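PDB 7A03: M32 carboxypeptidase from Chitinophagaceae bacterium, which probably removes single amino acids from the carboxyl ends of peptides, as a metal-dependent hydrolase of the Taq carboxypeptidase (M32) family. Local coordinates for residues Trp33-Glu36 with Thr37-Glu41; Gly68-Leu71 with His72-His75; Gln84-Asn87 with Ile88-Leu92; Ile266-Gly269 with Gly270-Leu273. All coordinates share one frame; numbering follows the deposited sequence.

Contact 1: Trp33-Glu36 with Thr37-Glu41; sequences WDQE and TYLPE
Trp33 sets its CG anti to the backbone N (chi1 168°), which lays the indole beside the next turn of the chain, while Thr37 holds OG1 between its own N and carbonyl carbon (chi1 52°), so that hydroxyl and methyl both face the ring. The setting is the C-terminal end of helix 9-37, where the chain leaves helical geometry at Tyr38. Thr37 OG1 donates to Trp33 O at 2.8 Å, approaching from above the carbonyl plane, and Thr37 OG1 itself lies 3.6 Å above the plane of the Trp33 ring, over its centre. The methyl CG2 of Thr37 makes a CH-pi contact 4.2 Å from the centroid of the five-membered ring. Farther along the indole, Trp33 CH2 meets the edge of the Tyr38 ring at CE2, 3.9 Å away, with the two ring planes inclined at 60°. An alanine in place of Trp33 would be likely to leave the Thr37 methyl and the Tyr38 edge without their aromatic partner, and Arg248 without its cation-pi surface. A second focus is Asp34 O, gripped by three successive amides: Tyr38 N lies in the carbonyl plane on a lone pair, Leu39 N is tilted from that plane, and Thr37 N stands well above it. This closes the helix end. The Asp34 carboxylate turns elsewhere, OD2 forming a salt bridge with Arg47 of helix 44-62, and Tyr38 OH reaches Asp232. Leu39 folds back alongside Gln35, with CB 3.7 Å from Gln35 CA and CD2 4.0 Å from Gln35 CG.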
loop_
_atom_site.group_PDB
_atom_site.type_symbol
_atom_site.label_atom_id
_atom_site.label_comp_id
_atom_site.label_asym_id
_atom_site.label_seq_id
_atom_site.Cartn_x
_atom_site.Cartn_y
_atom_site.Cartn_z
ATOM N N TRP A 33 -17.070 1.368 -3.360
ATOM C CA TRP A 33 -17.209 0.854 -2.006
ATOM C C TRP A 33 -18.445 -0.023 -1.914
ATOM O O TRP A 33 -18.390 -1.154 -1.398
ATOM C CB TRP A 33 -17.298 2.022 -1.024
ATOM C CG TRP A 33 -17.719 1.610 0.352
ATOM C CD1 TRP A 33 -16.913 1.161 1.355
ATOM C CD2 TRP A 33 -19.059 1.588 0.878
ATOM N NE1 TRP A 33 -17.657 0.866 2.476
ATOM C CE2 TRP A 33 -18.979 1.131 2.209
ATOM C CE3 TRP A 33 -20.313 1.938 0.362
ATOM C CZ2 TRP A 33 -20.111 0.989 3.029
ATOM C CZ3 TRP A 33 -21.432 1.789 1.170
ATOM C CH2 TRP A 33 -21.327 1.330 2.488
ATOM N N ASP A 34 -19.555 0.462 -2.491
ATOM C CA ASP A 34 -20.778 -0.324 -2.474
ATOM C C ASP A 34 -20.617 -1.594 -3.297
ATOM O O ASP A 34 -21.118 -2.660 -2.915
ATOM C CB ASP A 34 -21.930 0.538 -2.979
ATOM C CG ASP A 34 -23.221 -0.227 -3.067
ATOM O OD1 ASP A 34 -23.857 -0.451 -2.005
ATOM O OD2 ASP A 34 -23.573 -0.614 -4.204
ATOM N N GLN A 35 -19.878 -1.503 -4.407
ATOM C CA GLN A 35 -19.582 -2.670 -5.223
ATOM C C GLN A 35 -18.926 -3.765 -4.398
ATOM O O GLN A 35 -19.186 -4.953 -4.618
ATOM C CB GLN A 35 -18.663 -2.238 -6.362
ATOM C CG GLN A 35 -18.252 -3.298 -7.361
ATOM C CD GLN A 35 -17.535 -2.642 -8.541
ATOM O OE1 GLN A 35 -16.514 -1.981 -8.358
ATOM N NE2 GLN A 35 -18.081 -2.795 -9.740
ATOM N N GLU A 36 -18.067 -3.382 -3.447
ATOM C CA GLU A 36 -17.403 -4.378 -2.612
ATOM C C GLU A 36 -18.214 -4.806 -1.396
ATOM O O GLU A 36 -17.877 -5.825 -0.770
ATOM C CB GLU A 36 -16.043 -3.857 -2.124
ATOM C CG GLU A 36 -15.041 -3.585 -3.266
ATOM C CD GLU A 36 -14.740 -4.830 -4.078
ATOM O OE1 GLU A 36 -14.525 -5.908 -3.480
ATOM O OE2 GLU A 36 -14.721 -4.732 -5.322
ATOM N N THR A 37 -19.239 -4.056 -1.006
ATOM C CA THR A 37 -19.864 -4.351 0.282
ATOM C C THR A 37 -21.308 -4.809 0.173
ATOM O O THR A 37 -21.682 -5.799 0.812
ATOM C CB THR A 37 -19.785 -3.136 1.201
ATOM O OG1 THR A 37 -20.293 -1.992 0.504
ATOM C CG2 THR A 37 -18.345 -2.880 1.619
ATOM N N TYR A 38 -22.147 -4.094 -0.581
ATOM C CA TYR A 38 -23.585 -4.329 -0.546
ATOM C C TYR A 38 -24.222 -4.575 -1.902
ATOM O O TYR A 38 -25.399 -4.961 -1.942
ATOM C CB TYR A 38 -24.313 -3.171 0.166
ATOM C CG TYR A 38 -23.943 -3.142 1.640
ATOM C CD1 TYR A 38 -24.392 -4.134 2.496
ATOM C CD2 TYR A 38 -23.102 -2.164 2.154
ATOM C CE1 TYR A 38 -24.045 -4.145 3.836
ATOM C CE2 TYR A 38 -22.750 -2.157 3.487
ATOM C CZ TYR A 38 -23.221 -3.154 4.323
ATOM O OH TYR A 38 -22.878 -3.175 5.664
ATOM N N LEU A 39 -23.496 -4.405 -2.993
ATOM C CA LEU A 39 -24.062 -4.545 -4.326
ATOM C C LEU A 39 -24.674 -5.926 -4.554
ATOM O O LEU A 39 -23.973 -6.941 -4.409
ATOM C CB LEU A 39 -22.925 -4.327 -5.323
ATOM C CG LEU A 39 -23.258 -4.610 -6.781
ATOM C CD1 LEU A 39 -24.193 -3.556 -7.303
ATOM C CD2 LEU A 39 -21.986 -4.662 -7.627
ATOM N N PRO A 40 -25.951 -6.019 -4.938
ATOM C CA PRO A 40 -26.505 -7.322 -5.331
ATOM C C PRO A 40 -25.854 -7.820 -6.615
ATOM O O PRO A 40 -25.496 -7.038 -7.493
ATOM C CB PRO A 40 -28.000 -7.028 -5.548
ATOM C CG PRO A 40 -28.263 -5.715 -4.801
ATOM C CD PRO A 40 -26.955 -4.943 -4.908
ATOM N N GLU A 41 -25.746 -9.146 -6.727
ATOM C CA GLU A 41 -24.931 -9.753 -7.777
ATOM C C GLU A 41 -25.382 -9.325 -9.173
ATOM O O GLU A 41 -24.557 -8.967 -10.034
ATOM C CB GLU A 41 -24.982 -11.274 -7.626
ATOM C CG GLU A 41 -24.363 -12.043 -8.769
ATOM C CD GLU A 41 -25.406 -12.764 -9.599
ATOM O OE1 GLU A 41 -25.471 -12.514 -10.824
ATOM O OE2 GLU A 41 -26.168 -13.570 -9.021
#

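Contact 2: Gly68-Leu71 with His72-His75; sequences GSLL and HELH
The later part of the short helix 65-74 carries Leu70 and Leu74, one turn apart, as an apolar pair turned toward the neighbouring helices. The two leucines lie side by side and point the same way, with Leu70 CG 3.9 Å from Leu74 CD1. Leu74 reaches this place because its CG stands anti to its carbonyl carbon (chi1 -76°), a choice that also brings CD1 to 3.5 Å from Leu70 O. Glu73 runs out extended next to them, at a slant to Leu70, and its OE1 comes within 3.9 Å of Leu70 CD1. On another side of the helix the His72 ring leans back over the preceding turn, placing CD2 3.2 Å from Gly68 O. Beneath these contacts run four backbone bonds, from His72 N to Gly68 O through to His75 N on Leu71 O. The last, at 2.9 Å between His75 N and Leu71 O, is the most bent of the set, at 139°. Ser69 OG turns back to Pro65 O in the same helix. Leu70, Leu71 and Leu74 all rest on helix 9-37, meeting Lys17, Tyr14 and Gln10, while Leu71, His72 and Leu74 also touch helix 82-100, so the short helix is packed against both.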
loop_
_atom_site.group_PDB
_atom_site.type_symbol
_atom_site.label_atom_id
_atom_site.label_comp_id
_atom_site.label_asym_id
_atom_site.label_seq_id
_atom_site.Cartn_x
_atom_site.Cartn_y
_atom_site.Cartn_z
ATOM N N GLY A 68 -5.994 23.837 -18.003
ATOM C CA GLY A 68 -4.588 24.019 -18.326
ATOM C C GLY A 68 -4.200 25.483 -18.410
ATOM O O GLY A 68 -3.150 25.893 -17.895
ATOM N N SER A 69 -5.043 26.293 -19.054
ATOM C CA SER A 69 -4.751 27.720 -19.154
ATOM C C SER A 69 -4.702 28.374 -17.778
ATOM O O SER A 69 -3.806 29.183 -17.499
ATOM C CB SER A 69 -5.771 28.413 -20.057
ATOM O OG SER A 69 -5.753 27.840 -21.350
ATOM N N LEU A 70 -5.644 28.018 -16.903
ATOM C CA LEU A 70 -5.651 28.541 -15.541
ATOM C C LEU A 70 -4.384 28.149 -14.782
ATOM O O LEU A 70 -3.784 28.971 -14.079
ATOM C CB LEU A 70 -6.884 28.000 -14.828
ATOM C CG LEU A 70 -7.360 28.616 -13.521
ATOM C CD1 LEU A 70 -7.525 30.120 -13.658
ATOM C CD2 LEU A 70 -8.680 27.956 -13.166
ATOM N N LEU A 71 -3.983 26.881 -14.875
ATOM C CA LEU A 71 -2.785 26.446 -14.164
ATOM C C LEU A 71 -1.556 27.193 -14.661
ATOM O O LEU A 71 -0.702 27.608 -13.866
ATOM C CB LEU A 71 -2.592 24.943 -14.338
ATOM C CG LEU A 71 -3.608 24.102 -13.582
ATOM C CD1 LEU A 71 -3.557 22.660 -14.063
ATOM C CD2 LEU A 71 -3.347 24.198 -12.083
ATOM N N HIS A 72 -1.454 27.380 -15.976
ATOM C CA HIS A 72 -0.310 28.101 -16.526
ATOM C C HIS A 72 -0.311 29.569 -16.114
ATOM O O HIS A 72 0.761 30.151 -15.905
ATOM C CB HIS A 72 -0.290 27.930 -18.043
ATOM C CG HIS A 72 0.299 26.628 -18.491
ATOM N ND1 HIS A 72 1.615 26.289 -18.261
ATOM C CD2 HIS A 72 -0.246 25.584 -19.160
ATOM C CE1 HIS A 72 1.856 25.092 -18.765
ATOM N NE2 HIS A 72 0.744 24.643 -19.318
ATOM N N GLU A 73 -1.490 30.176 -15.972
ATOM C CA GLU A 73 -1.562 31.547 -15.475
ATOM C C GLU A 73 -1.160 31.625 -14.007
ATOM O O GLU A 73 -0.413 32.522 -13.604
ATOM C CB GLU A 73 -2.973 32.094 -15.679
ATOM C CG GLU A 73 -3.258 33.403 -14.971
ATOM C CD GLU A 73 -4.723 33.803 -15.067
ATOM O OE1 GLU A 73 -5.558 32.936 -15.416
ATOM O OE2 GLU A 73 -5.037 34.983 -14.801
ATOM N N LEU A 74 -1.624 30.676 -13.197
ATOM C CA LEU A 74 -1.332 30.697 -11.772
ATOM C C LEU A 74 0.117 30.347 -11.469
ATOM O O LEU A 74 0.623 30.726 -10.402
ATOM C CB LEU A 74 -2.280 29.746 -11.044
ATOM C CG LEU A 74 -3.684 30.331 -10.905
ATOM C CD1 LEU A 74 -4.742 29.242 -10.764
ATOM C CD2 LEU A 74 -3.690 31.253 -9.710
ATOM N N HIS A 75 0.791 29.631 -12.373
ATOM C CA HIS A 75 2.205 29.333 -12.168
ATOM C C HIS A 75 3.043 30.603 -12.090
ATOM O O HIS A 75 4.116 30.596 -11.475
ATOM C CB HIS A 75 2.724 28.420 -13.278
ATOM C CG HIS A 75 3.803 27.480 -12.836
ATOM N ND1 HIS A 75 3.785 26.848 -11.610
ATOM C CD2 HIS A 75 4.932 27.061 -13.458
ATOM C CE1 HIS A 75 4.856 26.082 -11.496
ATOM N NE2 HIS A 75 5.568 26.194 -12.603
#

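Contact 3: Gln84-Asn87 with Ile88-Leu92; sequences QQKN and IALSL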
loop_
_atom_site.group_PDB
_atom_site.type_symbol
_atom_site.label_atom_id
_atom_site.label_comp_id
_atom_site.label_asym_id
_atom_site.label_seq_id
_atom_site.Cartn_x
_atom_site.Cartn_y
_atom_site.Cartn_z
ATOM N N GLN A 84 -0.557 27.333 -1.727
ATOM C CA GLN A 84 -1.199 27.601 -3.013
ATOM C C GLN A 84 -0.241 27.325 -4.165
ATOM O O GLN A 84 -0.609 26.689 -5.162
ATOM C CB GLN A 84 -1.654 29.058 -3.060
ATOM C CG GLN A 84 -2.783 29.381 -2.084
ATOM C CD GLN A 84 -3.097 30.862 -2.063
ATOM O OE1 GLN A 84 -2.210 31.687 -1.862
ATOM N NE2 GLN A 84 -4.364 31.209 -2.290
ATOM N N GLN A 85 0.993 27.819 -4.047
ATOM C CA GLN A 85 1.981 27.618 -5.100
ATOM C C GLN A 85 2.285 26.142 -5.290
ATOM O O GLN A 85 2.428 25.674 -6.428
ATOM C CB GLN A 85 3.262 28.378 -4.767
ATOM C CG GLN A 85 3.162 29.880 -4.957
ATOM C CD GLN A 85 4.531 30.544 -4.931
ATOM O OE1 GLN A 85 5.540 29.918 -5.259
ATOM N NE2 GLN A 85 4.573 31.808 -4.528
ATOM N N LYS A 86 2.385 25.392 -4.191
ATOM C CA LYS A 86 2.634 23.962 -4.311
ATOM C C LYS A 86 1.463 23.258 -4.991
ATOM O O LYS A 86 1.667 22.383 -5.843
ATOM C CB LYS A 86 2.920 23.357 -2.930
ATOM C CG LYS A 86 3.251 21.859 -2.953
ATOM C CD LYS A 86 4.624 21.608 -3.557
ATOM C CE LYS A 86 5.721 22.315 -2.759
ATOM N NZ LYS A 86 7.079 21.996 -3.264
ATOM N N ASN A 87 0.233 23.607 -4.605
ATOM C CA ASN A 87 -0.955 23.067 -5.270
ATOM C C ASN A 87 -0.916 23.304 -6.768
ATOM O O ASN A 87 -1.126 22.377 -7.560
ATOM C CB ASN A 87 -2.213 23.689 -4.669
ATOM C CG ASN A 87 -2.609 23.038 -3.361
ATOM O OD1 ASN A 87 -2.285 21.873 -3.117
ATOM N ND2 ASN A 87 -3.336 23.772 -2.522
ATOM N N ILE A 88 -0.641 24.548 -7.173
ATOM C CA ILE A 88 -0.575 24.869 -8.599
ATOM C C ILE A 88 0.512 24.043 -9.286
ATOM O O ILE A 88 0.290 23.473 -10.361
ATOM C CB ILE A 88 -0.367 26.382 -8.807
ATOM C CG1 ILE A 88 -1.548 27.173 -8.238
ATOM C CG2 ILE A 88 -0.181 26.704 -10.289
ATOM C CD1 ILE A 88 -2.883 26.800 -8.835
ATOM N N ALA A 89 1.704 23.963 -8.680
ATOM C CA ALA A 89 2.815 23.254 -9.321
ATOM C C ALA A 89 2.511 21.765 -9.476
ATOM O O ALA A 89 2.755 21.169 -10.541
ATOM C CB ALA A 89 4.108 23.467 -8.527
ATOM N N LEU A 90 1.983 21.145 -8.421
ATOM C CA LEU A 90 1.697 19.716 -8.474
ATOM C C LEU A 90 0.551 19.431 -9.429
ATOM O O LEU A 90 0.595 18.455 -10.188
ATOM C CB LEU A 90 1.390 19.182 -7.074
ATOM C CG LEU A 90 2.623 19.107 -6.171
ATOM C CD1 LEU A 90 2.243 18.623 -4.780
ATOM C CD2 LEU A 90 3.668 18.204 -6.796
ATOM N N SER A 91 -0.469 20.286 -9.421
ATOM C CA SER A 91 -1.601 20.079 -10.311
ATOM C C SER A 91 -1.175 20.254 -11.763
ATOM O O SER A 91 -1.662 19.537 -12.644
ATOM C CB SER A 91 -2.727 21.056 -9.953
ATOM O OG SER A 91 -3.471 20.604 -8.831
ATOM N N LEU A 92 -0.251 21.185 -12.027
ATOM C CA LEU A 92 0.284 21.347 -13.376
ATOM C C LEU A 92 1.075 20.116 -13.809
ATOM O O LEU A 92 0.974 19.687 -14.963
ATOM C CB LEU A 92 1.151 22.609 -13.450
ATOM C CG LEU A 92 1.681 23.005 -14.827
ATOM C CD1 LEU A 92 0.540 23.219 -15.801
ATOM C CD2 LEU A 92 2.519 24.259 -14.724
#
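Ile88 opens the second half of this run of helix 82-100 by setting its CG1 branch 3.3 Å from Gln84 O, the same oxygen that accepts its backbone N-H in a nearly straight bond (167°). Ala89 follows, its N bonded to Gln85 O and its lone methyl resting 3.5 Å from that oxygen. Leu90 carries the one direct meeting of side chains across the segments, and it also touches Arg468. Its CG stands anti to the carbonyl carbon, beside the backbone N (chi1 -72°), which swings CD1 back toward the preceding turn, to 3.9 Å from Lys86 CG and 4.0 Å from Lys86 CD. Lys86 bends at both chi2 and chi3, so that its methylenes curl beside the leucine while its charged end makes a cation-pi contact with Phe469. With an alanine in place of Leu90, the Lys86 methylenes would probably lose their apolar neighbour, leaving the bent chain freer to turn and Arg468 without the leucine it touches. Ser91 closes the ladder with its N 2.9 Å from Asn87 O, and its hydroxyl bonds to Tyr14 OH of helix 9-37. Leu92 packs instead on Leu71 and His72 of helix 65-74. The chemistry divides by face. Lysine and leucine share a hydrophobic contact made by aliphatic carbon alone, whereas the buried amide of Asn87 is satisfied from elsewhere: OD1 accepts from Cys287 N, and ND2 bonds to Gln282 OE1 and Tyr11 OH. Held at both ends, this amide is probably fixed in its rotation, joining the helix to Tyr11 of helix 9-37 and to the region of Gln282 and Cys287.

Contact 4: Ile266-Gly269 with Gly270-Leu273; sequences IHEG and GHAL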
loop_
_atom_site.group_PDB
_atom_site.type_symbol
_atom_site.label_atom_id
_atom_site.label_comp_id
_atom_site.label_asym_id
_atom_site.label_seq_id
_atom_site.Cartn_x
_atom_site.Cartn_y
_atom_site.Cartn_z
ATOM N N ILE A 266 -6.108 -3.481 12.150
ATOM C CA ILE A 266 -5.106 -2.490 12.549
ATOM C C ILE A 266 -4.442 -1.872 11.322
ATOM O O ILE A 266 -4.191 -0.657 11.267
ATOM C CB ILE A 266 -4.066 -3.120 13.493
ATOM C CG1 ILE A 266 -4.758 -3.679 14.753
ATOM C CG2 ILE A 266 -2.991 -2.091 13.845
ATOM C CD1 ILE A 266 -3.869 -4.562 15.585
ATOM N N HIS A 267 -4.169 -2.700 10.311
ATOM C CA HIS A 267 -3.550 -2.235 9.073
ATOM C C HIS A 267 -4.415 -1.166 8.392
ATOM O O HIS A 267 -3.949 -0.048 8.064
ATOM C CB HIS A 267 -3.385 -3.468 8.185
ATOM C CG HIS A 267 -2.688 -3.215 6.890
ATOM N ND1 HIS A 267 -1.336 -3.433 6.711
ATOM C CD2 HIS A 267 -3.162 -2.785 5.699
ATOM C CE1 HIS A 267 -1.014 -3.160 5.459
ATOM N NE2 HIS A 267 -2.103 -2.753 4.827
ATOM N N GLU A 268 -5.711 -1.475 8.215
ATOM C CA GLU A 268 -6.614 -0.493 7.621
ATOM C C GLU A 268 -6.780 0.725 8.518
ATOM O O GLU A 268 -6.839 1.853 8.022
ATOM C CB GLU A 268 -7.975 -1.113 7.293
ATOM C CG GLU A 268 -7.906 -2.324 6.383
ATOM C CD GLU A 268 -7.140 -2.075 5.092
ATOM O OE1 GLU A 268 -7.151 -0.952 4.579
ATOM O OE2 GLU A 268 -6.502 -3.023 4.592
ATOM N N GLY A 269 -6.840 0.524 9.836
ATOM C CA GLY A 269 -6.863 1.657 10.737
ATOM C C GLY A 269 -5.740 2.633 10.460
ATOM O O GLY A 269 -5.931 3.853 10.514
ATOM N N GLY A 270 -4.543 2.114 10.166
ATOM C CA GLY A 270 -3.429 3.022 9.913
ATOM C C GLY A 270 -3.652 3.892 8.686
ATOM O O GLY A 270 -3.427 5.124 8.714
ATOM N N HIS A 271 -4.139 3.264 7.602
ATOM C CA HIS A 271 -4.570 4.051 6.431
ATOM C C HIS A 271 -5.635 5.083 6.812
ATOM O O HIS A 271 -5.597 6.253 6.376
ATOM C CB HIS A 271 -5.190 3.146 5.372
ATOM C CG HIS A 271 -4.220 2.311 4.589
ATOM N ND1 HIS A 271 -3.080 2.819 3.999
ATOM C CD2 HIS A 271 -4.261 0.999 4.265
ATOM C CE1 HIS A 271 -2.461 1.849 3.341
ATOM N NE2 HIS A 271 -3.152 0.732 3.497
ATOM N N ALA A 272 -6.621 4.645 7.588
ATOM C CA ALA A 272 -7.792 5.474 7.832
ATOM C C ALA A 272 -7.445 6.673 8.698
ATOM O O ALA A 272 -7.973 7.770 8.481
ATOM C CB ALA A 272 -8.903 4.655 8.466
ATOM N N LEU A 273 -6.536 6.498 9.660
ATOM C CA LEU A 273 -6.135 7.618 10.500
ATOM C C LEU A 273 -5.436 8.678 9.662
ATOM O O LEU A 273 -5.622 9.888 9.880
ATOM C CB LEU A 273 -5.216 7.139 11.628
ATOM C CG LEU A 273 -5.846 6.249 12.694
ATOM C CD1 LEU A 273 -4.745 5.582 13.523
ATOM C CD2 LEU A 273 -6.810 7.050 13.592
HETATM O O HOH W 1 -2.055 -1.491 2.333
#
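His267 and His271 face the same way from successive turns of helix 258-277, and with Glu268 they spell the HExxH pattern of zinc-type metallopeptidases. In this family the two histidines are expected to bind the metal and the glutamate to serve catalysis; no metal is bound to them here. Among the ring contacts, the two imidazoles stand nearly perpendicular, planes at 84°, with His267 NE2 3.9 Å from His271 NE2. His267 gets there with CG anti to its backbone N (chi1 -176°), and Glu304 holds its ND1 from helix 293-307. Glu268 OE1 comes up near the plane of the His271 ring at CD2, 3.5 Å away. Of the polar contacts, the hydrogen bond of Glu268 OE1 goes to Thr239 OG1. In the backbone, Gly270 N bonds to Ile266 O and weakly to His267 O, whereas Ala272 N meets Glu268 O almost along the C=O axis. Leu273 CG packs 3.2 Å from Gly269 O, which also accepts the Leu273 amide. Finally, a water links the two rings in their planes, 2.8 Å from His267 NE2 and 2.7 Å from His271 NE2.

The four contacts follow one another along the chain, and each lies within a single helix or at its end. Contacts 2 and 3 are neighbours, centres about 10 Å apart, on the consecutive helices 65-74 and 82-100; they touch, Leu74 CD1 lying 3.6 Å from Ile88 CD1. Helix 9-37 meets both of them, and its far end forms contact 1, some 36 to 40 Å away between centres. Contact 4, closest of the four to the molecule's centre, has its centre about 21 Å from that of contact 1; the small three-stranded sheet lies by both, through Asp232 and Thr239. Contacts 1 to 3 thus lie farther out than helix 258-277, whose HExxH pattern is presumably catalytic.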